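Local structure of citrate synthase (Metallosphaera sedula, 6ABX) at residues L175-E180 against A329-I334; R30-F35 against A47-Y52; A116-A121 against D197-V202; A11-S16 against T337-E342. The protein probably catalyses the condensation of oxaloacetate with acetyl-CoA and water to citrate and CoA in the tricarboxylic acid cycle, and here has citrate bound. All blocks are in the same frame, centred on the assembly; numbering follows the deposited sequence.

How the contacts relate
From the N terminus the chain first lays down strand 11-15, one half of contact 4, whose partner on helix 324-343 comes over 300 residues later. Contact 2 closes early, in a short loop that brings residues 30-35 onto the last turn of helix 43-52. Contact 3 opens on helix 112-134, contact 1 opens in the loop after helix 163-174, contact 3 closes on helix 198-209, and contact 1 closes on helix 324-343; these two therefore cross. All three lie within the span that contact 4 closes. Helix 324-343 serves contacts 1 and 4, touches the helices of contacts 2 and 3, and links the citrate site to strand 11-15, which pairs with a strand of the second subunit.

Contact 1. Residues L175-E180 against A329-I334; sequences LHMDHE and ASARVI. With FLC (citrate anion), chain C.
Arg332 and the carbonyl of His176 form the main polar link: NE of Arg332 donates to His176 O at 2.9 Å, from above the carbonyl plane and with a bent N-H (145°), and NH2 adds a weak bond to the same oxygen. CG of Arg332 stands anti to the backbone N (chi1 176°), and bends at chi2 and chi3 bring the guanidinium against the loop, with the backbone N of His179 over one face. A water joins Leu175 O, Asp178 O and, weakly, Arg332 NH2.

Arg332 NH1 meets citrate OG1 at 2.8 Å, almost straight (177°), while NH2 holds OG2 of the same carboxylate. His179 ND1 donates to citrate OA2 at 2.9 Å in the plane of its ring, and NE2 is hydrogen-bonded to Tyr256 OH.

Met177 CE reaches Ile334 CD1 at 3.7 Å, and His176 CB rests on Ala331 CB at 3.7 Å, a small residue letting loop and helix come close.

Arginine suits this buried oxaloacetate site, to which His179 and Arg332 belong and which citrate occupies here, because its N-H groups serve backbone and ligand at once; its charge would offset that of citrate, together with Arg262 and, from the second subunit, Arg351.

Contact 2. Residues R30-F35 against A47-Y52; sequences RGYSIF and AYLLWY
Arg30 grips the carbonyl oxygen of Leu50 side-on with two nitrogens. Its NH2 donates to Leu50 O at 2.8 Å, nearly along the C=O axis, and its NE reaches Leu50 O at 3.2 Å from above the carbonyl plane; the oxygen lies in the guanidinium plane. NE also makes a weak bond to Leu49 O. These carbonyls belong to the last turn of helix 43-52, where a positive group would be favoured by the helix dipole, and arginine can serve neighbouring oxygens with one flat group. An alanine in place of Arg30 would probably leave Leu50 O without either of these donors and the helix end without the nearby charge.

The aliphatic part of Arg30 runs past Leu49 in the opposite direction, CB lying 3.8 Å from Leu49 CD1. CD2 of Leu49 meets Tyr32 CD2 at 3.8 Å, and CD1 lies near that ring too; with CG anti to the backbone N (chi1 174°) the branches point to both residues.

Further out, Arg30 and Gly31, both at positive phi, form the turn of the beta-hairpin joining strands 26-29 and 32-33, consistent with type I'; glycine suits the second position. Ser33 caps the following helix through a weak bond from Phe35 N to its OG.

Leu50 packs on Tyr29 of strand 26-29, Trp51 leans on helices 58-69 and 112-134, and the backbone of Gly31 is hydrogen-bonded to the second subunit.

Contact 3. Residues A116-A121 against D197-V202; sequences AIKMTA and DIYSSV
In the helix turn from which Met119 packs on Tyr199, the carbonyl oxygen of Ala116 is gripped twice: Thr120 OG1 donates to Ala116 O at 2.8 Å and Thr120 N at 3.0 Å, from opposite faces of the carbonyl plane. A threonine can fold its hydroxyl back onto its own helix in this way, so that a polar group is satisfied in a buried place.

Across the contact the meeting is apolar. Met119 carries it with a long chain. Its SD lies 3.6 Å from Tyr199 CD1 and 3.7 Å from Val202 CG2, and a bend at the last torsion (chi3 -97°) turns CE over the face of the Tyr199 ring, 4.2 Å from its centroid. This is a Met-aromatic contact with a CH-pi component, the sulfur itself standing oblique to the ring.

Helices 112-134 and 198-209 belong to the mostly helical citrate synthase fold; their short segments pass 11.1 Å apart at a crossing angle of -42°, a separation that suits methionine. Ile198 CG2 touches Met119 CE at 4.1 Å, and Val99 and Met102 of helix 91-105 also pack on the methionine.

At the far end of the Tyr199 ring, OH is hydrogen-bonded to Asp106. Asp197 N-caps helix 198-209, its OD2 accepting from Ser200 N at 3.0 Å, while OD1 takes the hydroxyl of Ser200 and forms a salt bridge to Lys210 of the second subunit.

Contact 4. Residues A11-S16 against T337-E342; sequences AIKETS and TAHVDE
A strand laid across a helix sets the scene for Lys13 and Glu342: strand 11-15, which pairs in parallel with a strand of the second subunit, runs at 96° to residues 337-342 of helix 324-343. Lys13 NZ has three acceptors, forming a salt bridge with Glu342 OE1 at 2.7 Å and hydrogen bonds to His339 ND1 at 2.8 Å and His339 O at 3.0 Å. The first torsion of Lys13 places CG between the backbone N and the carbonyl carbon (chi1 61°), and two further bends carry the amine to the helix.

Glu342 OE1 takes Lys13 on its anti lone pair and Thr15 OG1, at 2.7 Å, on its syn lone pair. Its other oxygen, OE2, accepts from Ser16 N at 2.9 Å and from a water close to Ser16 OG. Both carboxylate oxygens are thus held, which fixes the rotation of the group. An alanine in place of Glu342 would probably leave Lys13 without its opposite charge, and Thr15 OG1 and Ser16 N without this acceptor.

His339 extends the network inward, its NE2 bonded to Asp178. A lysine-glutamate salt bridge, its carboxylate also taking backbone and hydroxyl donors, ties a helix of the citrate synthase fold to a strand of the intersubunit sheet.

Contact 1. Residues L175-E180 against A329-I334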
loop_
_atom_site.group_PDB
_atom_site.type_symbol
_atom_site.label_atom_id
_atom_site.label_comp_id
_atom_site.label_asym_id
_atom_site.label_seq_id
_atom_site.Cartn_x
_atom_site.Cartn_y
_atom_site.Cartn_z
ATOM N N LEU A 175 -15.949 14.765 8.875
ATOM C CA LEU A 175 -14.853 15.686 8.684
ATOM C C LEU A 175 -13.575 15.007 8.180
ATOM O O LEU A 175 -12.746 15.733 7.623
ATOM C CB LEU A 175 -14.512 16.429 9.971
ATOM C CG LEU A 175 -15.578 17.413 10.452
ATOM C CD1 LEU A 175 -15.184 18.072 11.767
ATOM C CD2 LEU A 175 -15.832 18.471 9.420
ATOM N N HIS A 176 -13.438 13.695 8.376
ATOM C CA HIS A 176 -12.272 12.907 7.980
ATOM C C HIS A 176 -12.463 12.086 6.692
ATOM O O HIS A 176 -11.545 11.369 6.309
ATOM C CB HIS A 176 -11.846 11.999 9.129
ATOM C CG HIS A 176 -11.197 12.730 10.256
ATOM N ND1 HIS A 176 -11.925 13.315 11.267
ATOM C CD2 HIS A 176 -9.897 12.950 10.540
ATOM C CE1 HIS A 176 -11.073 13.895 12.124
ATOM N NE2 HIS A 176 -9.825 13.735 11.669
ATOM N N MET A 177 -13.625 12.170 6.002
ATOM C CA MET A 177 -13.927 11.211 4.968
ATOM C C MET A 177 -13.052 11.439 3.734
ATOM O O MET A 177 -12.674 10.440 3.122
ATOM C CB MET A 177 -15.384 11.293 4.563
ATOM C CG MET A 177 -16.260 10.602 5.590
ATOM S SD MET A 177 -18.010 10.777 5.120
ATOM C CE MET A 177 -18.786 9.793 6.393
ATOM N N ASP A 178 -12.694 12.693 3.425
ATOM C CA ASP A 178 -11.822 12.886 2.283
ATOM C C ASP A 178 -11.049 14.196 2.406
ATOM O O ASP A 178 -11.559 15.148 2.959
ATOM C CB ASP A 178 -12.549 12.929 0.935
ATOM C CG ASP A 178 -11.583 12.696 -0.226
ATOM O OD1 ASP A 178 -10.947 11.614 -0.240
ATOM O OD2 ASP A 178 -11.376 13.636 -1.040
ATOM N N HIS A 179 -9.860 14.223 1.769
ATOM C CA HIS A 179 -9.129 15.495 1.726
ATOM C C HIS A 179 -8.310 15.576 0.431
ATOM O O HIS A 179 -7.160 15.942 0.486
ATOM C CB HIS A 179 -8.329 15.713 2.985
ATOM C CG HIS A 179 -8.176 17.145 3.349
ATOM N ND1 HIS A 179 -6.939 17.758 3.447
ATOM C CD2 HIS A 179 -9.112 18.117 3.525
ATOM C CE1 HIS A 179 -7.111 19.044 3.750
ATOM N NE2 HIS A 179 -8.453 19.296 3.839
ATOM N N GLU A 180 -8.897 15.115 -0.677
ATOM C CA GLU A 180 -8.259 15.244 -2.000
ATOM C C GLU A 180 -6.971 14.368 -1.932
ATOM O O GLU A 180 -6.956 13.184 -1.485
ATOM C CB GLU A 180 -8.194 16.764 -2.299
ATOM C CG GLU A 180 -8.440 17.180 -3.777
ATOM C CD GLU A 180 -8.480 18.657 -4.214
ATOM O OE1 GLU A 180 -8.574 19.563 -3.350
ATOM O OE2 GLU A 180 -8.455 18.943 -5.486
ATOM N N ALA A 329 -8.762 6.285 9.633
ATOM C CA ALA A 329 -8.902 5.338 8.507
ATOM C C ALA A 329 -10.355 4.930 8.319
ATOM O O ALA A 329 -10.801 4.787 7.182
ATOM C CB ALA A 329 -8.036 4.117 8.724
ATOM N N SER A 330 -11.110 4.768 9.431
ATOM C CA SER A 330 -12.479 4.273 9.364
ATOM C C SER A 330 -13.337 5.244 8.543
ATOM O O SER A 330 -14.223 4.824 7.848
ATOM C CB SER A 330 -13.083 4.041 10.742
ATOM O OG SER A 330 -13.553 5.229 11.348
ATOM N N ALA A 331 -13.027 6.537 8.574
ATOM C CA ALA A 331 -13.752 7.535 7.787
ATOM C C ALA A 331 -13.097 7.704 6.402
ATOM O O ALA A 331 -13.796 7.774 5.354
ATOM C CB ALA A 331 -13.713 8.871 8.530
ATOM N N ARG A 332 -11.767 7.700 6.382
ATOM C CA ARG A 332 -11.031 8.112 5.133
ATOM C C ARG A 332 -11.125 7.012 4.068
ATOM O O ARG A 332 -10.944 7.265 2.858
ATOM C CB ARG A 332 -9.602 8.552 5.500
ATOM C CG ARG A 332 -8.733 8.908 4.301
ATOM C CD ARG A 332 -9.266 10.083 3.511
ATOM N NE ARG A 332 -9.443 11.243 4.320
ATOM C CZ ARG A 332 -8.482 12.129 4.655
ATOM N NH1 ARG A 332 -7.220 11.956 4.218
ATOM N NH2 ARG A 332 -8.788 13.115 5.480
ATOM N N VAL A 333 -11.458 5.766 4.460
ATOM C CA VAL A 333 -11.664 4.689 3.527
ATOM C C VAL A 333 -12.734 5.038 2.506
ATOM O O VAL A 333 -12.640 4.642 1.333
ATOM C CB VAL A 333 -11.970 3.373 4.233
ATOM C CG1 VAL A 333 -13.284 3.396 4.981
ATOM C CG2 VAL A 333 -11.929 2.213 3.272
ATOM N N ILE A 334 -13.689 5.867 2.894
ATOM C CA ILE A 334 -14.735 6.303 1.933
ATOM C C ILE A 334 -14.085 7.151 0.830
ATOM O O ILE A 334 -14.256 6.917 -0.338
ATOM C CB ILE A 334 -15.859 7.039 2.670
ATOM C CG1 ILE A 334 -16.629 6.119 3.620
ATOM C CG2 ILE A 334 -16.807 7.671 1.680
ATOM C CD1 ILE A 334 -17.320 6.840 4.751
HETATM C CAC FLC C . -3.271 16.117 3.725
HETATM C CA FLC C . -3.035 15.770 5.162
HETATM C CB FLC C . -3.922 16.091 6.336
HETATM C CBC FLC C . -3.503 16.909 7.555
HETATM C CG FLC C . -4.927 15.268 6.794
HETATM C CGC FLC C . -5.602 14.602 5.674
HETATM O OA1 FLC C . -2.138 16.049 3.124
HETATM O OA2 FLC C . -4.440 16.298 3.174
HETATM O OB1 FLC C . -2.288 16.988 7.865
HETATM O OB2 FLC C . -4.353 17.415 8.345
HETATM O OG1 FLC C . -5.169 13.732 4.920
HETATM O OG2 FLC C . -6.708 14.964 5.707
HETATM O OHB FLC C . -4.817 17.110 5.750
HETATM O O HOH W 1 -10.912 15.252 5.702
#

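Contact 2. Residues R30-F35 against A47-Y52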
loop_
_atom_site.group_PDB
_atom_site.type_symbol
_atom_site.label_atom_id
_atom_site.label_comp_id
_atom_site.label_asym_id
_atom_site.label_seq_id
_atom_site.Cartn_x
_atom_site.Cartn_y
_atom_site.Cartn_z
ATOM N N ARG A 30 -18.192 17.039 -3.213
ATOM C CA ARG A 30 -19.117 17.027 -4.370
ATOM C C ARG A 30 -19.882 18.337 -4.463
ATOM O O ARG A 30 -21.084 18.329 -4.823
ATOM C CB ARG A 30 -20.063 15.846 -4.261
ATOM C CG ARG A 30 -19.310 14.525 -4.229
ATOM C CD ARG A 30 -19.404 13.811 -5.545
ATOM N NE ARG A 30 -18.876 12.443 -5.578
ATOM C CZ ARG A 30 -18.109 11.999 -6.547
ATOM N NH1 ARG A 30 -17.853 12.814 -7.569
ATOM N NH2 ARG A 30 -17.619 10.758 -6.485
ATOM N N GLY A 31 -19.182 19.424 -4.179
ATOM C CA GLY A 31 -19.692 20.782 -4.305
ATOM C C GLY A 31 -20.413 21.331 -3.096
ATOM O O GLY A 31 -20.753 22.513 -3.061
ATOM N N TYR A 32 -20.686 20.488 -2.099
ATOM C CA TYR A 32 -21.350 20.911 -0.836
ATOM C C TYR A 32 -20.304 21.323 0.214
ATOM O O TYR A 32 -19.344 20.624 0.446
ATOM C CB TYR A 32 -22.223 19.783 -0.286
ATOM C CG TYR A 32 -23.380 19.450 -1.199
ATOM C CD1 TYR A 32 -24.518 20.229 -1.178
ATOM C CD2 TYR A 32 -23.300 18.451 -2.148
ATOM C CE1 TYR A 32 -25.576 19.936 -2.026
ATOM C CE2 TYR A 32 -24.336 18.170 -3.024
ATOM C CZ TYR A 32 -25.492 18.924 -2.951
ATOM O OH TYR A 32 -26.556 18.662 -3.800
ATOM N N SER A 33 -20.558 22.468 0.842
ATOM C CA SER A 33 -19.652 22.993 1.870
ATOM C C SER A 33 -19.590 22.024 3.058
ATOM O O SER A 33 -20.617 21.566 3.552
ATOM C CB SER A 33 -20.148 24.325 2.332
ATOM O OG SER A 33 -19.477 24.722 3.488
ATOM N N ILE A 34 -18.372 21.791 3.583
ATOM C CA ILE A 34 -18.237 20.931 4.750
ATOM C C ILE A 34 -19.011 21.512 5.939
ATOM O O ILE A 34 -19.507 20.763 6.763
ATOM C CB ILE A 34 -16.759 20.692 5.088
ATOM C CG1 ILE A 34 -16.586 19.507 6.058
ATOM C CG2 ILE A 34 -16.138 21.970 5.610
ATOM C CD1 ILE A 34 -17.032 18.161 5.502
ATOM N N PHE A 35 -19.121 22.849 6.029
ATOM C CA PHE A 35 -19.897 23.484 7.074
ATOM C C PHE A 35 -21.379 23.044 7.043
ATOM O O PHE A 35 -21.963 22.713 8.102
ATOM C CB PHE A 35 -19.720 25.006 7.056
ATOM C CG PHE A 35 -18.316 25.493 7.339
ATOM C CD1 PHE A 35 -17.850 25.624 8.629
ATOM C CD2 PHE A 35 -17.441 25.763 6.299
ATOM C CE1 PHE A 35 -16.546 26.050 8.873
ATOM C CE2 PHE A 35 -16.142 26.203 6.543
ATOM C CZ PHE A 35 -15.703 26.363 7.837
ATOM N N ALA A 47 -21.440 9.518 3.024
ATOM C CA ALA A 47 -20.836 8.352 2.353
ATOM C C ALA A 47 -21.578 8.098 1.030
ATOM O O ALA A 47 -20.941 7.912 -0.021
ATOM C CB ALA A 47 -20.881 7.132 3.219
ATOM N N TYR A 48 -22.912 8.224 1.050
ATOM C CA TYR A 48 -23.697 8.093 -0.186
ATOM C C TYR A 48 -23.242 9.145 -1.194
ATOM O O TYR A 48 -23.087 8.827 -2.407
ATOM C CB TYR A 48 -25.193 8.244 0.102
ATOM C CG TYR A 48 -26.108 7.909 -1.067
ATOM C CD1 TYR A 48 -26.243 8.779 -2.135
ATOM C CD2 TYR A 48 -26.764 6.700 -1.111
ATOM C CE1 TYR A 48 -27.034 8.465 -3.222
ATOM C CE2 TYR A 48 -27.616 6.395 -2.157
ATOM C CZ TYR A 48 -27.691 7.253 -3.245
ATOM O OH TYR A 48 -28.475 6.881 -4.311
ATOM N N LEU A 49 -23.179 10.388 -0.738
ATOM C CA LEU A 49 -22.794 11.516 -1.620
ATOM C C LEU A 49 -21.432 11.256 -2.253
ATOM O O LEU A 49 -21.251 11.412 -3.502
ATOM C CB LEU A 49 -22.783 12.800 -0.817
ATOM C CG LEU A 49 -22.282 14.041 -1.537
ATOM C CD1 LEU A 49 -23.199 14.399 -2.707
ATOM C CD2 LEU A 49 -22.192 15.163 -0.559
ATOM N N LEU A 50 -20.465 10.844 -1.420
ATOM C CA LEU A 50 -19.113 10.690 -1.945
ATOM C C LEU A 50 -19.055 9.559 -2.975
ATOM O O LEU A 50 -18.417 9.708 -4.051
ATOM C CB LEU A 50 -18.141 10.465 -0.767
ATOM C CG LEU A 50 -17.813 11.725 0.004
ATOM C CD1 LEU A 50 -17.068 11.425 1.305
ATOM C CD2 LEU A 50 -17.002 12.713 -0.841
ATOM N N TRP A 51 -19.699 8.432 -2.699
ATOM C CA TRP A 51 -19.621 7.257 -3.592
ATOM C C TRP A 51 -20.477 7.428 -4.847
ATOM O O TRP A 51 -20.019 7.067 -5.908
ATOM C CB TRP A 51 -20.020 5.964 -2.888
ATOM C CG TRP A 51 -18.916 5.389 -2.031
ATOM C CD1 TRP A 51 -17.586 5.341 -2.307
ATOM C CD2 TRP A 51 -19.082 4.730 -0.764
ATOM N NE1 TRP A 51 -16.893 4.728 -1.287
ATOM C CE2 TRP A 51 -17.780 4.326 -0.328
ATOM C CE3 TRP A 51 -20.189 4.403 0.029
ATOM C CZ2 TRP A 51 -17.572 3.649 0.858
ATOM C CZ3 TRP A 51 -19.974 3.733 1.206
ATOM C CH2 TRP A 51 -18.676 3.366 1.616
ATOM N N TYR A 52 -21.669 8.015 -4.713
ATOM C CA TYR A 52 -22.651 7.993 -5.854
ATOM C C TYR A 52 -22.819 9.350 -6.518
ATOM O O TYR A 52 -23.467 9.408 -7.570
ATOM C CB TYR A 52 -23.990 7.458 -5.353
ATOM C CG TYR A 52 -23.950 6.045 -4.840
ATOM C CD1 TYR A 52 -23.574 4.999 -5.672
ATOM C CD2 TYR A 52 -24.255 5.728 -3.516
ATOM C CE1 TYR A 52 -23.524 3.696 -5.219
ATOM C CE2 TYR A 52 -24.225 4.418 -3.062
ATOM C CZ TYR A 52 -23.834 3.400 -3.914
ATOM O OH TYR A 52 -23.776 2.106 -3.486
#

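Contact 3. Residues A116-A121 against D197-V202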
loop_
_atom_site.group_PDB
_atom_site.type_symbol
_atom_site.label_atom_id
_atom_site.label_comp_id
_atom_site.label_asym_id
_atom_site.label_seq_id
_atom_site.Cartn_x
_atom_site.Cartn_y
_atom_site.Cartn_z
ATOM N N ALA A 116 -16.117 -1.534 -0.866
ATOM C CA ALA A 116 -15.885 -0.292 -0.093
ATOM C C ALA A 116 -16.876 -0.224 1.079
ATOM O O ALA A 116 -16.532 0.110 2.194
ATOM C CB ALA A 116 -15.994 0.900 -1.011
ATOM N N ILE A 117 -18.115 -0.582 0.800
ATOM C CA ILE A 117 -19.189 -0.602 1.824
ATOM C C ILE A 117 -18.867 -1.637 2.907
ATOM O O ILE A 117 -18.942 -1.290 4.107
ATOM C CB ILE A 117 -20.572 -0.865 1.189
ATOM C CG1 ILE A 117 -21.044 0.359 0.403
ATOM C CG2 ILE A 117 -21.585 -1.301 2.245
ATOM C CD1 ILE A 117 -22.202 0.032 -0.533
ATOM N N LYS A 118 -18.378 -2.826 2.516
ATOM C CA LYS A 118 -17.997 -3.815 3.486
ATOM C C LYS A 118 -16.883 -3.300 4.408
ATOM O O LYS A 118 -16.929 -3.455 5.639
ATOM C CB LYS A 118 -17.598 -5.119 2.805
ATOM C CG LYS A 118 -18.795 -5.911 2.288
ATOM C CD LYS A 118 -18.394 -7.154 1.567
ATOM C CE LYS A 118 -19.613 -8.028 1.350
ATOM N NZ LYS A 118 -19.281 -9.213 0.535
ATOM N N MET A 119 -15.841 -2.732 3.826
ATOM C CA MET A 119 -14.721 -2.230 4.634
ATOM C C MET A 119 -15.203 -1.119 5.584
ATOM O O MET A 119 -14.831 -1.060 6.781
ATOM C CB MET A 119 -13.581 -1.716 3.748
ATOM C CG MET A 119 -12.798 -2.828 3.074
ATOM S SD MET A 119 -11.445 -2.182 2.077
ATOM C CE MET A 119 -12.191 -2.158 0.451
ATOM N N THR A 120 -16.041 -0.212 5.088
ATOM C CA THR A 120 -16.512 0.905 5.845
ATOM C C THR A 120 -17.389 0.425 7.017
ATOM O O THR A 120 -17.274 0.909 8.130
ATOM C CB THR A 120 -17.296 1.882 4.956
ATOM O OG1 THR A 120 -16.446 2.342 3.891
ATOM C CG2 THR A 120 -17.852 3.052 5.728
ATOM N N ALA A 121 -18.198 -0.600 6.790
ATOM C CA ALA A 121 -19.019 -1.192 7.820
ATOM C C ALA A 121 -18.183 -1.914 8.870
ATOM O O ALA A 121 -18.525 -1.884 10.072
ATOM C CB ALA A 121 -20.057 -2.148 7.235
ATOM N N ASP A 197 -6.707 -5.079 -6.822
ATOM C CA ASP A 197 -8.081 -4.994 -6.274
ATOM C C ASP A 197 -8.202 -3.878 -5.223
ATOM O O ASP A 197 -7.230 -3.365 -4.713
ATOM C CB ASP A 197 -8.417 -6.339 -5.660
ATOM C CG ASP A 197 -7.547 -6.652 -4.467
ATOM O OD1 ASP A 197 -6.402 -7.095 -4.684
ATOM O OD2 ASP A 197 -8.012 -6.431 -3.317
ATOM N N ILE A 198 -9.459 -3.534 -4.883
ATOM C CA ILE A 198 -9.726 -2.401 -4.025
ATOM C C ILE A 198 -9.257 -2.657 -2.587
ATOM O O ILE A 198 -8.824 -1.699 -1.901
ATOM C CB ILE A 198 -11.230 -2.020 -4.067
ATOM C CG1 ILE A 198 -11.523 -0.681 -3.402
ATOM C CG2 ILE A 198 -12.146 -3.101 -3.518
ATOM C CD1 ILE A 198 -10.831 0.496 -4.024
ATOM N N TYR A 199 -9.285 -3.898 -2.108
ATOM C CA TYR A 199 -8.714 -4.191 -0.767
ATOM C C TYR A 199 -7.215 -3.928 -0.739
ATOM O O TYR A 199 -6.729 -3.328 0.236
ATOM C CB TYR A 199 -9.025 -5.606 -0.282
ATOM C CG TYR A 199 -10.469 -5.933 -0.005
ATOM C CD1 TYR A 199 -11.070 -5.659 1.217
ATOM C CD2 TYR A 199 -11.250 -6.550 -0.976
ATOM C CE1 TYR A 199 -12.376 -6.045 1.493
ATOM C CE2 TYR A 199 -12.549 -6.943 -0.715
ATOM C CZ TYR A 199 -13.122 -6.695 0.520
ATOM O OH TYR A 199 -14.408 -7.108 0.749
ATOM N N SER A 200 -6.477 -4.361 -1.776
ATOM C CA SER A 200 -5.038 -4.059 -1.909
ATOM C C SER A 200 -4.804 -2.552 -1.839
ATOM O O SER A 200 -3.903 -2.079 -1.127
ATOM C CB SER A 200 -4.501 -4.616 -3.200
ATOM O OG SER A 200 -4.464 -6.031 -3.174
ATOM N N SER A 201 -5.661 -1.783 -2.530
ATOM C CA SER A 201 -5.549 -0.277 -2.486
ATOM C C SER A 201 -5.655 0.241 -1.054
ATOM O O SER A 201 -4.813 1.056 -0.606
ATOM C CB SER A 201 -6.566 0.426 -3.359
ATOM O OG SER A 201 -6.274 0.144 -4.686
ATOM N N VAL A 202 -6.721 -0.173 -0.367
ATOM C CA VAL A 202 -6.993 0.286 0.960
ATOM C C VAL A 202 -5.889 -0.157 1.927
ATOM O O VAL A 202 -5.502 0.627 2.797
ATOM C CB VAL A 202 -8.391 -0.098 1.461
ATOM C CG1 VAL A 202 -8.596 0.137 2.974
ATOM C CG2 VAL A 202 -9.460 0.636 0.658
#

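Contact 4. Residues A11-S16 against T337-E342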
loop_
_atom_site.group_PDB
_atom_site.type_symbol
_atom_site.label_atom_id
_atom_site.label_comp_id
_atom_site.label_asym_id
_atom_site.label_seq_id
_atom_site.Cartn_x
_atom_site.Cartn_y
_atom_site.Cartn_z
ATOM N N ALA A 11 0.058 17.583 -10.364
ATOM C CA ALA A 11 -1.290 17.035 -10.395
ATOM C C ALA A 11 -1.262 15.640 -11.008
ATOM O O ALA A 11 -0.904 15.443 -12.205
ATOM C CB ALA A 11 -2.239 17.915 -11.154
ATOM N N ILE A 12 -1.806 14.685 -10.240
ATOM C CA ILE A 12 -1.809 13.290 -10.695
ATOM C C ILE A 12 -3.160 12.805 -11.203
ATOM O O ILE A 12 -3.245 11.700 -11.798
ATOM C CB ILE A 12 -1.238 12.384 -9.600
ATOM C CG1 ILE A 12 -2.058 12.456 -8.311
ATOM C CG2 ILE A 12 0.231 12.730 -9.432
ATOM C CD1 ILE A 12 -3.069 11.384 -8.243
ATOM N N LYS A 13 -4.229 13.583 -10.980
ATOM C CA LYS A 13 -5.543 13.219 -11.451
ATOM C C LYS A 13 -6.433 14.462 -11.482
ATOM O O LYS A 13 -6.076 15.491 -10.898
ATOM C CB LYS A 13 -6.232 12.182 -10.553
ATOM C CG LYS A 13 -6.466 12.623 -9.108
ATOM C CD LYS A 13 -7.801 12.270 -8.538
ATOM C CE LYS A 13 -8.188 10.825 -8.614
ATOM N NZ LYS A 13 -9.497 10.566 -7.943
ATOM N N GLU A 14 -7.503 14.344 -12.236
ATOM C CA GLU A 14 -8.610 15.309 -12.116
ATOM C C GLU A 14 -9.642 14.714 -11.159
ATOM O O GLU A 14 -9.936 13.538 -11.256
ATOM C CB GLU A 14 -9.233 15.570 -13.481
ATOM C CG GLU A 14 -8.375 16.462 -14.349
ATOM C CD GLU A 14 -8.927 16.730 -15.749
ATOM O OE1 GLU A 14 -10.064 16.264 -16.058
ATOM O OE2 GLU A 14 -8.221 17.423 -16.514
ATOM N N THR A 15 -10.333 15.594 -10.428
ATOM C CA THR A 15 -11.307 15.108 -9.469
ATOM C C THR A 15 -12.518 16.015 -9.458
ATOM O O THR A 15 -12.359 17.235 -9.514
ATOM C CB THR A 15 -10.723 14.915 -8.061
ATOM O OG1 THR A 15 -11.624 14.130 -7.290
ATOM C CG2 THR A 15 -10.429 16.182 -7.298
ATOM N N SER A 16 -13.659 15.420 -9.106
ATOM C CA SER A 16 -14.862 16.191 -8.779
ATOM C C SER A 16 -15.326 15.854 -7.346
ATOM O O SER A 16 -16.373 16.301 -6.926
ATOM C CB SER A 16 -15.930 15.907 -9.774
ATOM O OG SER A 16 -16.382 14.585 -9.638
ATOM N N THR A 337 -11.600 5.065 -1.437
ATOM C CA THR A 337 -12.313 4.219 -2.387
ATOM C C THR A 337 -13.067 5.031 -3.455
ATOM O O THR A 337 -13.077 4.600 -4.651
ATOM C CB THR A 337 -13.218 3.212 -1.677
ATOM O OG1 THR A 337 -14.165 3.870 -0.822
ATOM C CG2 THR A 337 -12.436 2.205 -0.858
ATOM N N ALA A 338 -13.614 6.194 -3.100
ATOM C CA ALA A 338 -14.229 7.081 -4.068
ATOM C C ALA A 338 -13.177 7.559 -5.059
ATOM O O ALA A 338 -13.438 7.615 -6.267
ATOM C CB ALA A 338 -14.927 8.248 -3.420
ATOM N N HIS A 339 -11.987 7.883 -4.563
ATOM C CA HIS A 339 -10.918 8.358 -5.452
ATOM C C HIS A 339 -10.481 7.277 -6.430
ATOM O O HIS A 339 -10.158 7.640 -7.607
ATOM C CB HIS A 339 -9.722 8.908 -4.655
ATOM C CG HIS A 339 -9.917 10.336 -4.302
ATOM N ND1 HIS A 339 -9.763 11.374 -5.249
ATOM C CD2 HIS A 339 -10.329 10.914 -3.158
ATOM C CE1 HIS A 339 -10.066 12.522 -4.658
ATOM N NE2 HIS A 339 -10.370 12.266 -3.343
ATOM N N VAL A 340 -10.361 6.025 -5.964
ATOM C CA VAL A 340 -9.963 4.926 -6.807
ATOM C C VAL A 340 -11.047 4.738 -7.876
ATOM O O VAL A 340 -10.715 4.641 -9.058
ATOM C CB VAL A 340 -9.658 3.664 -5.992
ATOM C CG1 VAL A 340 -9.482 2.415 -6.839
ATOM C CG2 VAL A 340 -8.431 3.874 -5.110
ATOM N N ASP A 341 -12.310 4.661 -7.452
ATOM C CA ASP A 341 -13.466 4.479 -8.407
ATOM C C ASP A 341 -13.420 5.535 -9.518
ATOM O O ASP A 341 -13.588 5.206 -10.703
ATOM C CB ASP A 341 -14.782 4.456 -7.646
ATOM C CG ASP A 341 -15.975 3.927 -8.427
ATOM O OD1 ASP A 341 -15.821 2.960 -9.189
ATOM O OD2 ASP A 341 -17.054 4.450 -8.212
ATOM N N GLU A 342 -13.178 6.787 -9.148
ATOM C CA GLU A 342 -13.149 7.885 -10.089
ATOM C C GLU A 342 -11.999 7.700 -11.082
ATOM O O GLU A 342 -12.215 7.845 -12.285
ATOM C CB GLU A 342 -13.035 9.199 -9.322
ATOM C CG GLU A 342 -12.900 10.399 -10.191
ATOM C CD GLU A 342 -12.747 11.681 -9.408
ATOM O OE1 GLU A 342 -11.703 11.830 -8.694
ATOM O OE2 GLU A 342 -13.662 12.550 -9.540
HETATM O O HOH W 2 -16.288 11.465 -9.479
#